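Aspartate aminotransferase (Leishmania major, PDB 4H51) probably catalyses the pyridoxal-phosphate-dependent transfer of an amino group between L-aspartate and 2-oxoglutarate, working as a homodimer. Local coordinates at residues Gly179-Ile184 and Trp212-Ser217; Pro85-Gln90 and Asp289-Met294. All coordinates share one frame; numbering follows the deposited sequence. Where two conformers were deposited one is given.

Contact 1 of 2, residues Gly179-Ile184 and Trp212-Ser217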
loop_
_atom_site.group_PDB
_atom_site.type_symbol
_atom_site.label_atom_id
_atom_site.label_comp_id
_atom_site.label_asym_id
_atom_site.label_seq_id
_atom_site.Cartn_x
_atom_site.Cartn_y
_atom_site.Cartn_z
ATOM N N GLY B 179 -30.730 3.010 21.018
ATOM C CA GLY B 179 -30.338 1.709 20.557
ATOM C C GLY B 179 -28.822 1.581 20.541
ATOM O O GLY B 179 -28.277 0.525 20.908
ATOM N N MET B 180 -28.160 2.656 20.154
ATOM C CA MET B 180 -26.703 2.690 20.125
ATOM C C MET B 180 -26.137 2.467 21.510
ATOM O O MET B 180 -25.274 1.622 21.703
ATOM C CB MET B 180 -26.179 4.001 19.552
ATOM C CG MET B 180 -24.656 4.029 19.447
ATOM S SD MET B 180 -24.108 5.531 18.596
ATOM C CE MET B 180 -22.340 5.265 18.432
ATOM N N LYS B 181 -26.657 3.219 22.476
ATOM C CA LYS B 181 -26.215 3.057 23.856
ATOM C C LYS B 181 -26.485 1.635 24.350
ATOM O O LYS B 181 -25.641 1.043 25.025
ATOM C CB LYS B 181 -26.886 4.073 24.758
ATOM C CG LYS B 181 -26.388 5.498 24.514
ATOM C CD LYS B 181 -26.903 6.535 25.523
ATOM C CE LYS B 181 -28.391 6.805 25.400
ATOM N NZ LYS B 181 -28.873 7.709 26.498
ATOM N N LYS B 182 -27.677 1.118 24.044
ATOM C CA LYS B 182 -28.045 -0.230 24.430
ATOM C C LYS B 182 -27.014 -1.232 23.892
ATOM O O LYS B 182 -26.570 -2.084 24.620
ATOM C CB LYS B 182 -29.432 -0.542 23.893
ATOM C CG LYS B 182 -29.984 -1.916 24.242
ATOM C CD LYS B 182 -31.511 -1.902 24.075
ATOM C CE LYS B 182 -32.061 -3.228 23.586
ATOM N NZ LYS B 182 -31.790 -4.299 24.584
ATOM N N ASP B 183 -26.661 -1.127 22.617
ATOM C CA ASP B 183 -25.713 -2.080 22.045
ATOM C C ASP B 183 -24.268 -1.950 22.612
ATOM O O ASP B 183 -23.551 -2.958 22.787
ATOM C CB ASP B 183 -25.730 -1.958 20.513
ATOM C CG ASP B 183 -27.002 -2.525 19.879
ATOM O OD1 ASP B 183 -27.861 -3.151 20.592
ATOM O OD2 ASP B 183 -27.205 -2.263 18.662
ATOM N N ILE B 184 -23.835 -0.718 22.881
ATOM C CA ILE B 184 -22.529 -0.463 23.522
ATOM C C ILE B 184 -22.513 -1.157 24.872
ATOM O O ILE B 184 -21.559 -1.774 25.234
ATOM C CB ILE B 184 -22.253 1.067 23.667
ATOM C CG1 ILE B 184 -22.077 1.715 22.291
ATOM C CG2 ILE B 184 -20.989 1.381 24.508
ATOM C CD1 ILE B 184 -22.220 3.247 22.323
ATOM N N TRP B 212 -21.743 12.510 21.723
ATOM C CA TRP B 212 -20.352 12.060 21.811
ATOM C C TRP B 212 -19.859 11.952 23.220
ATOM O O TRP B 212 -19.125 11.023 23.526
ATOM C CB TRP B 212 -19.386 12.945 21.064
ATOM C CG TRP B 212 -19.329 12.705 19.582
ATOM C CD1 TRP B 212 -19.537 13.638 18.582
ATOM C CD2 TRP B 212 -18.987 11.479 18.892
ATOM N NE1 TRP B 212 -19.360 13.070 17.353
ATOM C CE2 TRP B 212 -19.049 11.766 17.480
ATOM C CE3 TRP B 212 -18.640 10.205 19.299
ATOM C CZ2 TRP B 212 -18.759 10.807 16.524
ATOM C CZ3 TRP B 212 -18.378 9.249 18.332
ATOM C CH2 TRP B 212 -18.403 9.550 16.992
ATOM N N ASN B 213 -20.177 12.936 24.074
ATOM C CA ASN B 213 -19.750 12.851 25.469
ATOM C C ASN B 213 -20.345 11.613 26.154
ATOM O O ASN B 213 -19.637 10.900 26.924
ATOM C CB ASN B 213 -20.125 14.141 26.222
ATOM C CG ASN B 213 -19.392 14.288 27.566
ATOM O OD1 ASN B 213 -18.170 14.155 27.648
ATOM N ND2 ASN B 213 -20.134 14.631 28.610
ATOM N N GLU B 214 -21.614 11.314 25.877
ATOM C CA GLU B 214 -22.244 10.112 26.471
ATOM C C GLU B 214 -21.597 8.840 25.930
ATOM O O GLU B 214 -21.371 7.915 26.682
ATOM C CB GLU B 214 -23.720 10.045 26.195
ATOM C CG GLU B 214 -24.540 11.063 26.967
ATOM C CD GLU B 214 -26.044 10.752 26.902
ATOM O OE1 GLU B 214 -26.458 9.597 27.162
ATOM O OE2 GLU B 214 -26.824 11.666 26.559
ATOM N N ILE B 215 -21.233 8.839 24.643
ATOM C CA ILE B 215 -20.594 7.649 24.059
ATOM C C ILE B 215 -19.224 7.438 24.696
ATOM O O ILE B 215 -18.837 6.301 24.993
ATOM C CB ILE B 215 -20.423 7.781 22.552
ATOM C CG1 ILE B 215 -21.777 7.810 21.851
ATOM C CG2 ILE B 215 -19.621 6.575 21.995
ATOM C CD1 ILE B 215 -21.698 8.407 20.463
ATOM N N ALA B 216 -18.479 8.522 24.921
ATOM C CA ALA B 216 -17.181 8.397 25.620
ATOM C C ALA B 216 -17.356 7.777 27.002
ATOM O O ALA B 216 -16.585 6.903 27.368
ATOM C CB ALA B 216 -16.451 9.720 25.718
ATOM N N SER B 217 -18.316 8.246 27.783
ATOM C CA SER B 217 -18.550 7.683 29.110
ATOM C C SER B 217 -18.817 6.168 29.078
ATOM O O SER B 217 -18.333 5.427 29.931
ATOM C CB SER B 217 -19.749 8.360 29.774
ATOM O OG SER B 217 -19.457 9.701 29.995
#

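Contact 2 of 2, residues Pro85-Gln90 and Asp289-Met294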
loop_
_atom_site.group_PDB
_atom_site.type_symbol
_atom_site.label_atom_id
_atom_site.label_comp_id
_atom_site.label_asym_id
_atom_site.label_seq_id
_atom_site.Cartn_x
_atom_site.Cartn_y
_atom_site.Cartn_z
ATOM N N PRO B 85 11.615 5.288 5.525
ATOM C CA PRO B 85 11.546 4.324 6.603
ATOM C C PRO B 85 10.273 3.492 6.530
ATOM O O PRO B 85 9.263 3.895 5.933
ATOM C CB PRO B 85 11.529 5.205 7.866
ATOM C CG PRO B 85 12.311 6.433 7.454
ATOM C CD PRO B 85 11.800 6.658 6.049
ATOM N N ILE B 86 10.285 2.323 7.151
ATOM C CA ILE B 86 9.109 1.460 7.134
ATOM C C ILE B 86 7.846 2.208 7.653
ATOM O O ILE B 86 6.732 2.103 7.101
ATOM C CB ILE B 86 9.402 0.161 7.956
ATOM C CG1 ILE B 86 10.410 -0.752 7.218
ATOM C CG2 ILE B 86 8.127 -0.630 8.258
ATOM C CD1 ILE B 86 11.175 -1.711 8.143
ATOM N N SER B 87 8.030 3.003 8.702
ATOM C CA SER B 87 6.928 3.757 9.268
ATOM C C SER B 87 6.485 4.907 8.359
ATOM O O SER B 87 5.419 5.459 8.549
ATOM C CB SER B 87 7.340 4.372 10.593
ATOM O OG SER B 87 7.695 3.406 11.544
ATOM N N GLY B 88 7.308 5.273 7.384
ATOM C CA GLY B 88 6.963 6.393 6.502
ATOM C C GLY B 88 7.688 7.686 6.826
ATOM O O GLY B 88 8.707 7.695 7.531
ATOM N N TYR B 89 7.175 8.775 6.254
ATOM C CA TYR B 89 7.869 10.052 6.250
ATOM C C TYR B 89 7.486 10.796 7.535
ATOM O O TYR B 89 6.355 11.286 7.661
ATOM C CB TYR B 89 7.512 10.866 5.006
ATOM C CG TYR B 89 8.279 12.181 4.838
ATOM C CD1 TYR B 89 9.673 12.219 4.936
ATOM C CD2 TYR B 89 7.606 13.377 4.609
ATOM C CE1 TYR B 89 10.371 13.407 4.807
ATOM C CE2 TYR B 89 8.294 14.568 4.472
ATOM C CZ TYR B 89 9.664 14.580 4.577
ATOM O OH TYR B 89 10.363 15.765 4.429
ATOM N N GLN B 90 8.435 10.901 8.465
ATOM C CA GLN B 90 8.114 11.398 9.814
ATOM C C GLN B 90 7.518 12.818 9.849
ATOM O O GLN B 90 6.603 13.046 10.626
ATOM C CB GLN B 90 9.315 11.310 10.770
ATOM C CG GLN B 90 8.930 11.248 12.254
ATOM C CD GLN B 90 7.956 10.142 12.595
ATOM O OE1 GLN B 90 8.147 8.998 12.199
ATOM N NE2 GLN B 90 6.909 10.472 13.325
ATOM N N ASP B 289 7.170 -0.614 21.727
ATOM C CA ASP B 289 6.720 -1.986 21.476
ATOM C C ASP B 289 5.586 -1.991 20.427
ATOM O O ASP B 289 5.562 -2.804 19.505
ATOM C CB ASP B 289 6.206 -2.631 22.762
ATOM C CG ASP B 289 7.311 -3.063 23.715
ATOM O OD1 ASP B 289 8.513 -2.887 23.380
ATOM O OD2 ASP B 289 6.929 -3.572 24.800
ATOM N N VAL B 290 4.620 -1.101 20.593
ATOM C CA VAL B 290 3.515 -0.989 19.616
ATOM C C VAL B 290 4.056 -0.631 18.232
ATOM O O VAL B 290 3.665 -1.238 17.224
ATOM C CB VAL B 290 2.434 0.030 20.069
ATOM C CG1 VAL B 290 1.376 0.251 18.961
ATOM C CG2 VAL B 290 1.731 -0.464 21.310
ATOM N N LYS B 291 4.971 0.346 18.166
ATOM C CA LYS B 291 5.569 0.757 16.901
ATOM C C LYS B 291 6.262 -0.436 16.203
ATOM O O LYS B 291 6.165 -0.610 14.983
ATOM C CB LYS B 291 6.582 1.878 17.127
ATOM C CG LYS B 291 7.391 2.269 15.890
ATOM C CD LYS B 291 6.595 3.114 14.910
ATOM C CE LYS B 291 7.465 4.275 14.386
ATOM N NZ LYS B 291 8.834 3.727 14.116
ATOM N N SER B 292 6.905 -1.272 17.008
ATOM C CA SER B 292 7.636 -2.440 16.473
ATOM C C SER B 292 6.660 -3.433 15.831
ATOM O O SER B 292 6.938 -4.068 14.794
ATOM C CB SER B 292 8.457 -3.126 17.594
ATOM O OG SER B 292 7.626 -3.976 18.404
ATOM N N VAL B 293 5.479 -3.525 16.388
ATOM C CA VAL B 293 4.441 -4.356 15.778
ATOM C C VAL B 293 3.905 -3.720 14.494
ATOM O O VAL B 293 3.738 -4.385 13.494
ATOM C CB VAL B 293 3.293 -4.635 16.778
ATOM C CG1 VAL B 293 2.188 -5.448 16.128
ATOM C CG2 VAL B 293 3.820 -5.354 18.049
ATOM N N MET B 294 3.585 -2.427 14.555
ATOM C CA MET B 294 3.095 -1.718 13.374
ATOM C C MET B 294 4.093 -1.894 12.197
ATOM O O MET B 294 3.681 -2.277 11.098
ATOM C CB MET B 294 2.920 -0.237 13.674
ATOM C CG MET B 294 1.792 0.131 14.654
ATOM S SD MET B 294 1.791 1.920 14.881
ATOM C CE MET B 294 0.280 2.227 15.827
#

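Contact 1 of 2, residues Gly179-Ile184 and Trp212-Ser217
K181 and E214 form a salt bridge between two nearly parallel helices, 177-186 and 209-221, in the large domain of this fold-type I, aspartate aminotransferase-like enzyme. The segment axes stand 10.9 Å apart at 13°, the helices lying side by side and running the same way in the layer on the sheet. K181 NZ donates to E214 OE1 over 3.1 Å, meeting the carboxylate from its syn side, 15° out of its plane. A bend at chi3 turns the lysine's CE and NZ off the groove, so the chain passes alongside OE1 and the ammonium group meets it from the flank. NZ is shared: E178, one turn earlier on the same helix, supplies a second carboxylate, so two acidic groups probably help keep the lysine protonated. Other polar groups are satisfied away from the groove. D183 OD2 accepts from the backbone N of A166 on the sheet strand, the backbone O of I184 accepts from H224 NE2, and S217 OG pairs with R253. Beneath the ion pair the contact is apolar and buried. M180, with CG anti to its backbone N (chi1 -177°) and the chain fully extended, reaches across I215 at about a right angle, while L218 extends the seam beside K181 and I184. I184 CD1 approaches I215 CG2 at 4.2 Å, and the methyl M180 CE rests 3.8 Å from I215 CD1.

Contact 2 of 2, residues Pro85-Gln90 and Asp289-Met294
K291 reaches from helix 287-299 to S87, in the type I beta turn P85-G88 that leads into helix 90-101. The polar link is one weak hydrogen bond, K291 NZ to S87 OG, 2.8 Å long. The lysine sets out with CG pointing opposite the backbone N (chi1 173°), and further bends carry CD, CE and NZ past the hydroxyl. Its end thus lies alongside OG, K291 CE being almost as near to it as NZ; the CE-NZ-OG angle is only about 80°, too sharp for an N-H to point well at the oxygen. S87 OG has its stronger partner in D295, one helical turn beyond K291; the other carboxylate oxygen of D295 makes a long, weak ion pair with K291 NZ. The apolar touch is K291 CE on S87 CB, 3.8 Å. Among backbone bonds, G88 N closes the turn onto P85 O at 2.8 Å. On the helix, the side-chain hydroxyl of S292 shares D289 O with V293 N. The second subunit covers part of the helix, its Q27 N bonding to S292 OG and its W21 packing on V290. A hydroxyl that meets both an ammonium group and a carboxylate implies a small polar cluster, in which D295 may offset part of the lysine's charge and the direct S87-K291 bond is secondary.

How the contacts relate
From the N terminus the chain first reaches the turn 85-90, ahead of helix 90-101, and passes through every strand of the large sheet before helix 287-299 returns to it; contact 2 thus closes a loop of 198 intervening residues. Contact 1 lies wholly within that span, closing a short one of 27 residues that includes strand 192-196 between its two helices. The loops therefore nest and do not cross. The centres of contacts 1 and 2 are 32 Å apart and their nearest atoms about 20 Å, so they do not touch. Contact 1 joins two helices packed along the sheet, near strand 162-169, whereas contact 2 ties turn to helix beside 110-116, an edge strand within this chain, where the second subunit approaches.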